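Local coordinates for DsbA family protein (Salmonella typhimurium, PDB 7JVE) that works as a trimeric thioredoxin-like enzyme with both thiol oxidase and disulfide isomerase activities, at residues A82-Y92 and D113-I123; R136-Q145 and Y179-V188. All blocks are in the same frame, centred on the assembly; numbering follows the deposited sequence.

Interaction 1. Residues A82-Y92 and D113-I123; sequences AKAAVVMFFDY and DTRFIFKEFPI
Phe90, Met88 and Lys119 have the most surface buried where strands 84-90 and 115-120 run in the same direction, at 21°. Phe90 sits with CG between its backbone N and carbonyl carbon (chi1 66°), which lays the ring along Glu120: CZ comes to 3.2 Å from Glu120 CG, and CE1 meets the rim of the Phe118 ring in its plane. The methyl of Met88 covers a face of that same ring, CE standing 3.5 Å from the Phe118 centroid and 13° off the normal, a CH-pi contact reached by a bend at chi3; the sulfur lies farther off, above the face. On the other side of the sheet Lys119 CB lies over a face of the Phe89 ring; CG, anti to the carbonyl carbon, is 3.6 Å from Val87 CG1, and NZ bonds to Ser74 and the carbonyl of Glu68. Seven backbone bonds fix the register, among them Lys119 N to Met88 O at 2.7 Å. Past the strand ends, Asp91 OD2 accepts Ile123 N at 2.9 Å, nearly straight and on its anti side, and forms a salt bridge with Arg127, while OD1 accepts Gln93 N. Water 3 bridges Tyr92 OH and Glu120 OE2, which also bonds Tyr150. Two parallel neighbours joined through helix 95-110 form the beta-alpha-beta crossover of the thioredoxin fold, whose helix begins at the Cys94-Cys97 disulfide.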
loop_
_atom_site.group_PDB
_atom_site.type_symbol
_atom_site.label_atom_id
_atom_site.label_comp_id
_atom_site.label_asym_id
_atom_site.label_seq_id
_atom_site.Cartn_x
_atom_site.Cartn_y
_atom_site.Cartn_z
ATOM N N ALA A 82 -29.209 16.341 23.489
ATOM C CA ALA A 82 -27.950 17.019 23.212
ATOM C C ALA A 82 -28.029 17.816 21.919
ATOM O O ALA A 82 -28.696 17.421 20.951
ATOM C CB ALA A 82 -26.794 16.020 23.100
ATOM N N LYS A 83 -27.295 18.933 21.889
ATOM C CA LYS A 83 -27.327 19.759 20.693
ATOM C C LYS A 83 -26.530 19.108 19.574
ATOM O O LYS A 83 -26.877 19.274 18.400
ATOM C CB LYS A 83 -26.786 21.158 20.956
ATOM C CG LYS A 83 -27.080 22.072 19.771
ATOM C CD LYS A 83 -26.663 23.509 19.937
ATOM C CE LYS A 83 -27.196 24.374 18.762
ATOM N NZ LYS A 83 -26.694 25.782 18.884
ATOM N N ALA A 84 -25.497 18.326 19.912
ATOM C CA ALA A 84 -24.703 17.618 18.913
ATOM C C ALA A 84 -24.697 16.114 19.169
ATOM O O ALA A 84 -24.707 15.649 20.318
ATOM C CB ALA A 84 -23.261 18.123 18.870
ATOM N N ALA A 85 -24.646 15.362 18.073
ATOM C CA ALA A 85 -24.540 13.915 18.122
ATOM C C ALA A 85 -23.342 13.434 17.310
ATOM O O ALA A 85 -22.957 14.026 16.293
ATOM C CB ALA A 85 -25.816 13.240 17.612
ATOM N N VAL A 86 -22.760 12.340 17.784
ATOM C CA VAL A 86 -21.688 11.624 17.110
ATOM C C VAL A 86 -22.213 10.218 16.908
ATOM O O VAL A 86 -22.444 9.499 17.885
ATOM C CB VAL A 86 -20.391 11.621 17.931
ATOM C CG1 VAL A 86 -19.315 10.766 17.246
ATOM C CG2 VAL A 86 -19.922 13.036 18.167
ATOM N N VAL A 87 -22.439 9.836 15.657
ATOM C CA VAL A 87 -22.995 8.536 15.308
ATOM C C VAL A 87 -21.846 7.659 14.836
ATOM O O VAL A 87 -21.098 8.048 13.933
ATOM C CB VAL A 87 -24.077 8.674 14.220
ATOM C CG1 VAL A 87 -24.741 7.333 13.942
ATOM C CG2 VAL A 87 -25.106 9.700 14.627
ATOM N N MET A 88 -21.679 6.484 15.447
ATOM C CA MET A 88 -20.504 5.661 15.176
ATOM C C MET A 88 -20.911 4.315 14.592
ATOM O O MET A 88 -21.576 3.512 15.260
ATOM C CB MET A 88 -19.643 5.473 16.430
ATOM C CG MET A 88 -19.223 6.779 17.105
ATOM S SD MET A 88 -18.730 6.665 18.849
ATOM C CE MET A 88 -20.228 6.072 19.648
ATOM N N PHE A 89 -20.509 4.089 13.339
ATOM C CA PHE A 89 -20.620 2.802 12.667
ATOM C C PHE A 89 -19.342 2.001 12.913
ATOM O O PHE A 89 -18.242 2.438 12.553
ATOM C CB PHE A 89 -20.858 3.011 11.175
ATOM C CG PHE A 89 -22.186 3.641 10.864
ATOM C CD1 PHE A 89 -22.388 5.000 11.076
ATOM C CD2 PHE A 89 -23.254 2.854 10.409
ATOM C CE1 PHE A 89 -23.618 5.588 10.781
ATOM C CE2 PHE A 89 -24.486 3.420 10.119
ATOM C CZ PHE A 89 -24.680 4.800 10.301
ATOM N N PHE A 90 -19.489 0.835 13.531
ATOM C CA PHE A 90 -18.344 0.038 13.920
ATOM C C PHE A 90 -18.750 -1.430 13.926
ATOM O O PHE A 90 -19.931 -1.776 14.068
ATOM C CB PHE A 90 -17.820 0.438 15.305
ATOM C CG PHE A 90 -18.792 0.135 16.397
ATOM C CD1 PHE A 90 -19.824 1.012 16.684
ATOM C CD2 PHE A 90 -18.728 -1.071 17.084
ATOM C CE1 PHE A 90 -20.746 0.705 17.664
ATOM C CE2 PHE A 90 -19.636 -1.369 18.069
ATOM C CZ PHE A 90 -20.644 -0.485 18.361
ATOM N N ASP A 91 -17.742 -2.278 13.742
ATOM C CA ASP A 91 -17.830 -3.727 13.855
ATOM C C ASP A 91 -16.893 -4.127 14.993
ATOM O O ASP A 91 -15.758 -3.638 15.058
ATOM C CB ASP A 91 -17.429 -4.366 12.511
ATOM C CG ASP A 91 -17.495 -5.895 12.496
ATOM O OD1 ASP A 91 -17.427 -6.559 13.562
ATOM O OD2 ASP A 91 -17.584 -6.434 11.359
ATOM N N TYR A 92 -17.366 -4.975 15.912
ATOM C CA TYR A 92 -16.485 -5.369 17.003
ATOM C C TYR A 92 -15.226 -6.088 16.511
ATOM O O TYR A 92 -14.209 -6.076 17.212
ATOM C CB TYR A 92 -17.217 -6.247 18.016
ATOM C CG TYR A 92 -18.139 -5.473 18.931
ATOM C CD1 TYR A 92 -17.625 -4.606 19.905
ATOM C CD2 TYR A 92 -19.516 -5.594 18.822
ATOM C CE1 TYR A 92 -18.459 -3.894 20.745
ATOM C CE2 TYR A 92 -20.373 -4.880 19.663
ATOM C CZ TYR A 92 -19.839 -4.031 20.618
ATOM O OH TYR A 92 -20.683 -3.330 21.460
ATOM N N ASP A 113 -21.965 16.532 27.470
ATOM C CA ASP A 113 -23.116 17.245 26.938
ATOM C C ASP A 113 -23.524 16.774 25.548
ATOM O O ASP A 113 -24.523 17.271 25.016
ATOM C CB ASP A 113 -22.782 18.732 26.886
ATOM C CG ASP A 113 -21.594 19.025 25.949
ATOM O OD1 ASP A 113 -21.707 19.975 25.137
ATOM O OD2 ASP A 113 -20.573 18.289 25.999
ATOM N N THR A 114 -22.768 15.854 24.944
ATOM C CA THR A 114 -22.959 15.441 23.564
ATOM C C THR A 114 -23.461 14.006 23.535
ATOM O O THR A 114 -23.107 13.188 24.385
ATOM C CB THR A 114 -21.643 15.589 22.778
ATOM O OG1 THR A 114 -21.315 16.978 22.630
ATOM C CG2 THR A 114 -21.715 14.942 21.401
ATOM N N ARG A 115 -24.319 13.708 22.570
ATOM C CA ARG A 115 -24.910 12.386 22.455
ATOM C C ARG A 115 -24.055 11.504 21.545
ATOM O O ARG A 115 -23.741 11.892 20.412
ATOM C CB ARG A 115 -26.341 12.490 21.914
ATOM C CG ARG A 115 -27.120 11.194 21.941
ATOM C CD ARG A 115 -28.510 11.351 21.345
ATOM N NE ARG A 115 -29.175 10.060 21.227
ATOM C CZ ARG A 115 -29.975 9.722 20.222
ATOM N NH1 ARG A 115 -30.205 10.588 19.241
ATOM N NH2 ARG A 115 -30.521 8.509 20.179
ATOM N N PHE A 116 -23.684 10.322 22.040
ATOM C CA PHE A 116 -22.910 9.360 21.263
ATOM C C PHE A 116 -23.788 8.147 20.975
ATOM O O PHE A 116 -24.282 7.493 21.903
ATOM C CB PHE A 116 -21.625 8.967 21.991
ATOM C CG PHE A 116 -20.618 10.086 22.100
ATOM C CD1 PHE A 116 -20.774 11.090 23.056
ATOM C CD2 PHE A 116 -19.512 10.142 21.244
ATOM C CE1 PHE A 116 -19.841 12.129 23.169
ATOM C CE2 PHE A 116 -18.577 11.165 21.354
ATOM C CZ PHE A 116 -18.740 12.168 22.312
ATOM N N ILE A 117 -24.013 7.886 19.690
ATOM C CA ILE A 117 -24.931 6.864 19.219
ATOM C C ILE A 117 -24.112 5.741 18.600
ATOM O O ILE A 117 -23.179 5.993 17.833
ATOM C CB ILE A 117 -25.930 7.461 18.207
ATOM C CG1 ILE A 117 -26.617 8.695 18.818
ATOM C CG2 ILE A 117 -26.932 6.415 17.766
ATOM C CD1 ILE A 117 -27.706 9.317 17.947
ATOM N N PHE A 118 -24.465 4.505 18.928
ATOM C CA PHE A 118 -23.693 3.324 18.549
ATOM C C PHE A 118 -24.436 2.537 17.473
ATOM O O PHE A 118 -25.537 2.026 17.715
ATOM C CB PHE A 118 -23.438 2.450 19.781
ATOM C CG PHE A 118 -22.513 3.095 20.798
ATOM C CD1 PHE A 118 -22.997 4.033 21.696
ATOM C CD2 PHE A 118 -21.153 2.770 20.836
ATOM C CE1 PHE A 118 -22.143 4.641 22.636
ATOM C CE2 PHE A 118 -20.292 3.362 21.765
ATOM C CZ PHE A 118 -20.788 4.307 22.662
ATOM N N LYS A 119 -23.842 2.430 16.295
ATOM C CA LYS A 119 -24.452 1.680 15.190
ATOM C C LYS A 119 -23.596 0.445 14.901
ATOM O O LYS A 119 -22.661 0.501 14.106
ATOM C CB LYS A 119 -24.583 2.557 13.928
ATOM C CG LYS A 119 -25.335 3.837 14.149
ATOM C CD LYS A 119 -26.820 3.548 14.372
ATOM C CE LYS A 119 -27.667 4.758 14.053
ATOM N NZ LYS A 119 -29.118 4.470 14.176
ATOM N N GLU A 120 -23.935 -0.673 15.540
ATOM C CA GLU A 120 -23.237 -1.933 15.306
ATOM C C GLU A 120 -23.639 -2.510 13.954
ATOM O O GLU A 120 -24.834 -2.582 13.644
ATOM C CB GLU A 120 -23.577 -2.929 16.411
ATOM C CG GLU A 120 -23.040 -2.549 17.762
ATOM C CD GLU A 120 -23.607 -3.393 18.888
ATOM O OE1 GLU A 120 -23.612 -4.625 18.753
ATOM O OE2 GLU A 120 -24.017 -2.825 19.925
ATOM N N PHE A 121 -22.650 -2.932 13.158
ATOM C CA PHE A 121 -22.908 -3.531 11.857
ATOM C C PHE A 121 -21.761 -4.467 11.491
ATOM O O PHE A 121 -20.677 -4.396 12.085
ATOM C CB PHE A 121 -23.121 -2.450 10.773
ATOM C CG PHE A 121 -21.833 -1.849 10.212
ATOM C CD1 PHE A 121 -20.957 -1.153 11.028
ATOM C CD2 PHE A 121 -21.534 -1.942 8.856
ATOM C CE1 PHE A 121 -19.771 -0.577 10.513
ATOM C CE2 PHE A 121 -20.360 -1.372 8.331
ATOM C CZ PHE A 121 -19.471 -0.691 9.171
ATOM N N PRO A 122 -21.967 -5.372 10.511
ATOM C CA PRO A 122 -20.921 -6.332 10.133
ATOM C C PRO A 122 -20.212 -5.957 8.840
ATOM O O PRO A 122 -20.877 -5.795 7.810
ATOM C CB PRO A 122 -21.712 -7.627 9.941
ATOM C CG PRO A 122 -23.126 -7.148 9.579
ATOM C CD PRO A 122 -23.225 -5.662 9.811
ATOM N N ILE A 123 -18.878 -5.858 8.864
ATOM C CA ILE A 123 -18.142 -5.465 7.662
ATOM C C ILE A 123 -18.261 -6.535 6.583
ATOM O O ILE A 123 -18.389 -6.221 5.397
ATOM C CB ILE A 123 -16.670 -5.180 8.007
ATOM C CG1 ILE A 123 -16.561 -3.925 8.858
ATOM C CG2 ILE A 123 -15.817 -5.060 6.733
ATOM C CD1 ILE A 123 -15.143 -3.624 9.253
HETATM O O HOH W 1 -25.946 19.842 24.371
HETATM O O HOH W 2 -24.019 18.641 22.189
HETATM O O HOH W 3 -23.132 -4.671 21.711
HETATM O O HOH W 4 -20.310 -5.802 14.813
#

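Interaction 2. Residues R136-Q145 and Y179-V188; sequences RVGEQVWLTQ and YLTPTQLAAV. With EDO (1,2-ethanediol), chain J.
Helix 136-145 and helix 182-188 run in roughly opposite directions, at 146°, and their axes come no closer than 10.5 Å, so side chains fill the interval between them. Val188 and Leu180 contribute most to the apolar part. Val188 spreads its two methyls along the first helix: CG1 lies 3.9 Å from Arg136 CB, and CG2 faces Gln140 CG, the side chains running antiparallel alongside each other. The end of Arg136 continues beyond this contact, NE to Gln192 and NH2 to the carbonyl of Ala196. Leu180, just ahead of the second helix, also divides its branches, CD1 meeting Val137 CG1 while CD2 reaches Gln140 CB at 3.6 Å and Val141 CG2 at 3.8 Å. With CG1 anti to the backbone N (chi1 169°), Val141 has CG2 beside that N and turned to Tyr179 CB as well; the Tyr179 ring packs edge-to-face with Trp153 of helix 147-159. Gln184 and Thr144 reach toward each other, with Gln184 NE2 3.3 Å from Thr144 CG2. Water 5 donates to both Thr144 OG1 and Gln184 OE1, bridging the segments. The two residues are also held within their own segments: Thr144 OG1 donates to Gln140 O, which Thr144 N reaches from the opposite face of the carbonyl plane, and Gln184 OE1 accepts Thr181 N at 2.9 Å. In return Gln184 N donates to Thr181 OG1 with an angle of 174°. A 1,2-ethanediol, probably from the crystallisation liquor, donates from O1 to Trp142 O and lays C1 over a face of the Trp142 ring. The reciprocal Thr181-Gln184 bonds make a capping box at the start of helix 182-193, here packed against helix 128-145 in the helical part of a DsbA-family protein.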
loop_
_atom_site.group_PDB
_atom_site.type_symbol
_atom_site.label_atom_id
_atom_site.label_comp_id
_atom_site.label_asym_id
_atom_site.label_seq_id
_atom_site.Cartn_x
_atom_site.Cartn_y
_atom_site.Cartn_z
ATOM N N ARG A 136 -27.344 -8.387 20.034
ATOM C CA ARG A 136 -28.409 -8.864 20.926
ATOM C C ARG A 136 -28.055 -8.624 22.389
ATOM O O ARG A 136 -28.880 -8.117 23.162
ATOM C CB ARG A 136 -28.686 -10.352 20.720
ATOM C CG ARG A 136 -29.426 -10.734 19.457
ATOM C CD ARG A 136 -29.731 -12.248 19.462
ATOM N NE ARG A 136 -30.257 -12.656 18.166
ATOM C CZ ARG A 136 -31.492 -12.384 17.753
ATOM N NH1 ARG A 136 -32.322 -11.708 18.539
ATOM N NH2 ARG A 136 -31.893 -12.761 16.559
ATOM N N VAL A 137 -26.836 -9.014 22.791
ATOM C CA VAL A 137 -26.395 -8.810 24.171
ATOM C C VAL A 137 -26.392 -7.333 24.506
ATOM O O VAL A 137 -26.961 -6.905 25.519
ATOM C CB VAL A 137 -25.004 -9.419 24.397
ATOM C CG1 VAL A 137 -24.582 -9.210 25.862
ATOM C CG2 VAL A 137 -24.984 -10.884 24.004
ATOM N N GLY A 138 -25.765 -6.526 23.641
ATOM C CA GLY A 138 -25.689 -5.098 23.897
ATOM C C GLY A 138 -27.059 -4.464 24.047
ATOM O O GLY A 138 -27.274 -3.615 24.913
ATOM N N GLU A 139 -28.015 -4.883 23.223
ATOM C CA GLU A 139 -29.341 -4.314 23.350
ATOM C C GLU A 139 -29.981 -4.683 24.687
ATOM O O GLU A 139 -30.627 -3.841 25.317
ATOM C CB GLU A 139 -30.208 -4.760 22.199
ATOM C CG GLU A 139 -31.581 -4.196 22.312
ATOM C CD GLU A 139 -32.394 -4.469 21.094
ATOM O OE1 GLU A 139 -32.483 -3.543 20.250
ATOM O OE2 GLU A 139 -32.913 -5.607 20.979
ATOM N N GLN A 140 -29.816 -5.931 25.137
ATOM C CA GLN A 140 -30.332 -6.314 26.449
ATOM C C GLN A 140 -29.679 -5.496 27.554
ATOM O O GLN A 140 -30.365 -4.974 28.440
ATOM C CB GLN A 140 -30.122 -7.809 26.707
ATOM C CG GLN A 140 -31.034 -8.686 25.905
ATOM C CD GLN A 140 -32.496 -8.365 26.187
ATOM O OE1 GLN A 140 -32.928 -8.301 27.345
ATOM N NE2 GLN A 140 -33.249 -8.098 25.124
ATOM N N VAL A 141 -28.351 -5.366 27.515
ATOM C CA VAL A 141 -27.659 -4.574 28.531
ATOM C C VAL A 141 -28.159 -3.128 28.501
ATOM O O VAL A 141 -28.493 -2.536 29.541
ATOM C CB VAL A 141 -26.132 -4.669 28.330
ATOM C CG1 VAL A 141 -25.368 -3.641 29.191
ATOM C CG2 VAL A 141 -25.646 -6.094 28.579
ATOM N N TRP A 142 -28.260 -2.551 27.301
ATOM C CA TRP A 142 -28.717 -1.169 27.182
ATOM C C TRP A 142 -30.129 -0.995 27.732
ATOM O O TRP A 142 -30.401 -0.043 28.471
ATOM C CB TRP A 142 -28.675 -0.719 25.730
ATOM C CG TRP A 142 -29.087 0.679 25.579
ATOM C CD1 TRP A 142 -28.563 1.783 26.231
ATOM C CD2 TRP A 142 -30.093 1.172 24.716
ATOM N NE1 TRP A 142 -29.193 2.929 25.812
ATOM C CE2 TRP A 142 -30.137 2.583 24.880
ATOM C CE3 TRP A 142 -30.945 0.568 23.797
ATOM C CZ2 TRP A 142 -31.006 3.380 24.178
ATOM C CZ3 TRP A 142 -31.808 1.358 23.100
ATOM C CH2 TRP A 142 -31.838 2.755 23.290
ATOM N N LEU A 143 -31.040 -1.915 27.386
ATOM C CA LEU A 143 -32.450 -1.725 27.718
ATOM C C LEU A 143 -32.735 -1.970 29.195
ATOM O O LEU A 143 -33.692 -1.403 29.738
ATOM C CB LEU A 143 -33.327 -2.644 26.871
ATOM C CG LEU A 143 -33.474 -2.353 25.376
ATOM C CD1 LEU A 143 -34.154 -3.556 24.693
ATOM C CD2 LEU A 143 -34.271 -1.051 25.163
ATOM N N THR A 144 -31.940 -2.815 29.856
ATOM C CA THR A 144 -32.219 -3.155 31.245
ATOM C C THR A 144 -31.335 -2.393 32.231
ATOM O O THR A 144 -31.745 -2.189 33.384
ATOM C CB THR A 144 -32.081 -4.682 31.477
ATOM O OG1 THR A 144 -30.713 -5.063 31.393
ATOM C CG2 THR A 144 -32.796 -5.463 30.387
ATOM N N GLN A 145 -30.156 -1.929 31.803
ATOM C CA GLN A 145 -29.228 -1.296 32.728
ATOM C C GLN A 145 -28.745 0.076 32.310
ATOM O O GLN A 145 -28.160 0.760 33.155
ATOM C CB GLN A 145 -27.997 -2.184 32.964
ATOM C CG GLN A 145 -28.333 -3.602 33.447
ATOM C CD GLN A 145 -27.070 -4.337 33.824
ATOM O OE1 GLN A 145 -26.380 -3.938 34.756
ATOM N NE2 GLN A 145 -26.711 -5.352 33.049
ATOM N N TYR A 179 -22.914 -10.027 32.140
ATOM C CA TYR A 179 -23.714 -8.825 31.990
ATOM C C TYR A 179 -25.205 -9.089 31.943
ATOM O O TYR A 179 -25.985 -8.147 32.117
ATOM C CB TYR A 179 -23.316 -8.064 30.716
ATOM C CG TYR A 179 -21.946 -7.452 30.819
ATOM C CD1 TYR A 179 -20.801 -8.237 30.709
ATOM C CD2 TYR A 179 -21.791 -6.093 31.047
ATOM C CE1 TYR A 179 -19.560 -7.685 30.810
ATOM C CE2 TYR A 179 -20.550 -5.538 31.148
ATOM C CZ TYR A 179 -19.439 -6.337 31.024
ATOM O OH TYR A 179 -18.197 -5.777 31.134
ATOM N N LEU A 180 -25.618 -10.329 31.709
ATOM C CA LEU A 180 -27.023 -10.677 31.574
ATOM C C LEU A 180 -27.400 -11.601 32.710
ATOM O O LEU A 180 -26.546 -12.315 33.238
ATOM C CB LEU A 180 -27.277 -11.372 30.239
ATOM C CG LEU A 180 -26.950 -10.571 28.974
ATOM C CD1 LEU A 180 -27.196 -11.458 27.733
ATOM C CD2 LEU A 180 -27.730 -9.252 28.909
ATOM N N THR A 181 -28.673 -11.579 33.107
ATOM C CA THR A 181 -29.151 -12.626 33.991
ATOM C C THR A 181 -29.180 -13.952 33.242
ATOM O O THR A 181 -29.259 -13.982 32.008
ATOM C CB THR A 181 -30.561 -12.351 34.500
ATOM O OG1 THR A 181 -31.470 -12.441 33.393
ATOM C CG2 THR A 181 -30.669 -10.976 35.209
ATOM N N PRO A 182 -29.151 -15.067 33.967
ATOM C CA PRO A 182 -29.281 -16.370 33.288
ATOM C C PRO A 182 -30.504 -16.425 32.390
ATOM O O PRO A 182 -30.457 -17.038 31.313
ATOM C CB PRO A 182 -29.363 -17.373 34.459
ATOM C CG PRO A 182 -28.651 -16.674 35.595
ATOM C CD PRO A 182 -29.012 -15.199 35.431
ATOM N N THR A 183 -31.593 -15.761 32.776
ATOM C CA THR A 183 -32.793 -15.786 31.944
ATOM C C THR A 183 -32.587 -14.996 30.653
ATOM O O THR A 183 -32.934 -15.467 29.564
ATOM C CB THR A 183 -33.978 -15.248 32.739
ATOM O OG1 THR A 183 -34.229 -16.140 33.825
ATOM C CG2 THR A 183 -35.220 -15.152 31.866
ATOM N N GLN A 184 -32.028 -13.788 30.754
ATOM C CA GLN A 184 -31.707 -13.021 29.553
ATOM C C GLN A 184 -30.749 -13.792 28.655
ATOM O O GLN A 184 -30.948 -13.876 27.438
ATOM C CB GLN A 184 -31.095 -11.675 29.932
ATOM C CG GLN A 184 -32.086 -10.675 30.479
ATOM C CD GLN A 184 -31.402 -9.553 31.249
ATOM O OE1 GLN A 184 -30.220 -9.640 31.600
ATOM N NE2 GLN A 184 -32.146 -8.493 31.512
ATOM N N LEU A 185 -29.684 -14.344 29.243
ATOM C CA LEU A 185 -28.720 -15.104 28.457
ATOM C C LEU A 185 -29.412 -16.216 27.691
ATOM O O LEU A 185 -29.204 -16.379 26.482
ATOM C CB LEU A 185 -27.644 -15.679 29.367
ATOM C CG LEU A 185 -26.565 -16.483 28.650
ATOM C CD1 LEU A 185 -25.646 -15.540 27.873
ATOM C CD2 LEU A 185 -25.800 -17.367 29.665
ATOM N N ALA A 186 -30.256 -16.987 28.383
ATOM C CA ALA A 186 -30.966 -18.070 27.718
ATOM C C ALA A 186 -31.858 -17.531 26.611
ATOM O O ALA A 186 -31.993 -18.161 25.555
ATOM C CB ALA A 186 -31.781 -18.884 28.731
ATOM N N ALA A 187 -32.476 -16.367 26.828
ATOM C CA ALA A 187 -33.345 -15.824 25.790
ATOM C C ALA A 187 -32.539 -15.391 24.572
ATOM O O ALA A 187 -32.993 -15.545 23.431
ATOM C CB ALA A 187 -34.177 -14.660 26.336
ATOM N N VAL A 188 -31.329 -14.868 24.792
ATOM C CA VAL A 188 -30.487 -14.472 23.668
ATOM C C VAL A 188 -30.023 -15.696 22.895
ATOM O O VAL A 188 -29.972 -15.692 21.655
ATOM C CB VAL A 188 -29.289 -13.634 24.152
ATOM C CG1 VAL A 188 -28.270 -13.520 23.032
ATOM C CG2 VAL A 188 -29.757 -12.268 24.616
HETATM C C1 EDO J . -32.676 2.402 27.655
HETATM O O1 EDO J . -32.351 1.845 28.938
HETATM C C2 EDO J . -32.937 3.894 27.837
HETATM O O2 EDO J . -31.887 4.336 28.705
HETATM O O HOH W 5 -29.952 -7.134 33.595
#

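From the N terminus, the chain passes the long helix 37-64 before reaching 82-92. Interaction 1 then closes a loop of 20 residues, mostly helix 95-110, when 113-123 returns beside the first strand. The next helix, 128-145, carries 136-145, and interaction 2 closes a second loop of 33 residues, containing helices 147-159 and 169-176, at 179-188. The two loops follow in series, neither nesting nor crossing. The centres of interaction 1 and interaction 2 are about 20 Å apart, and the two do not touch. Interaction 1 joins inner strands of the sheet; interaction 2 joins peripheral helices. Helix 147-159 links them spatially: Tyr150 touches both Phe90 and Trp142.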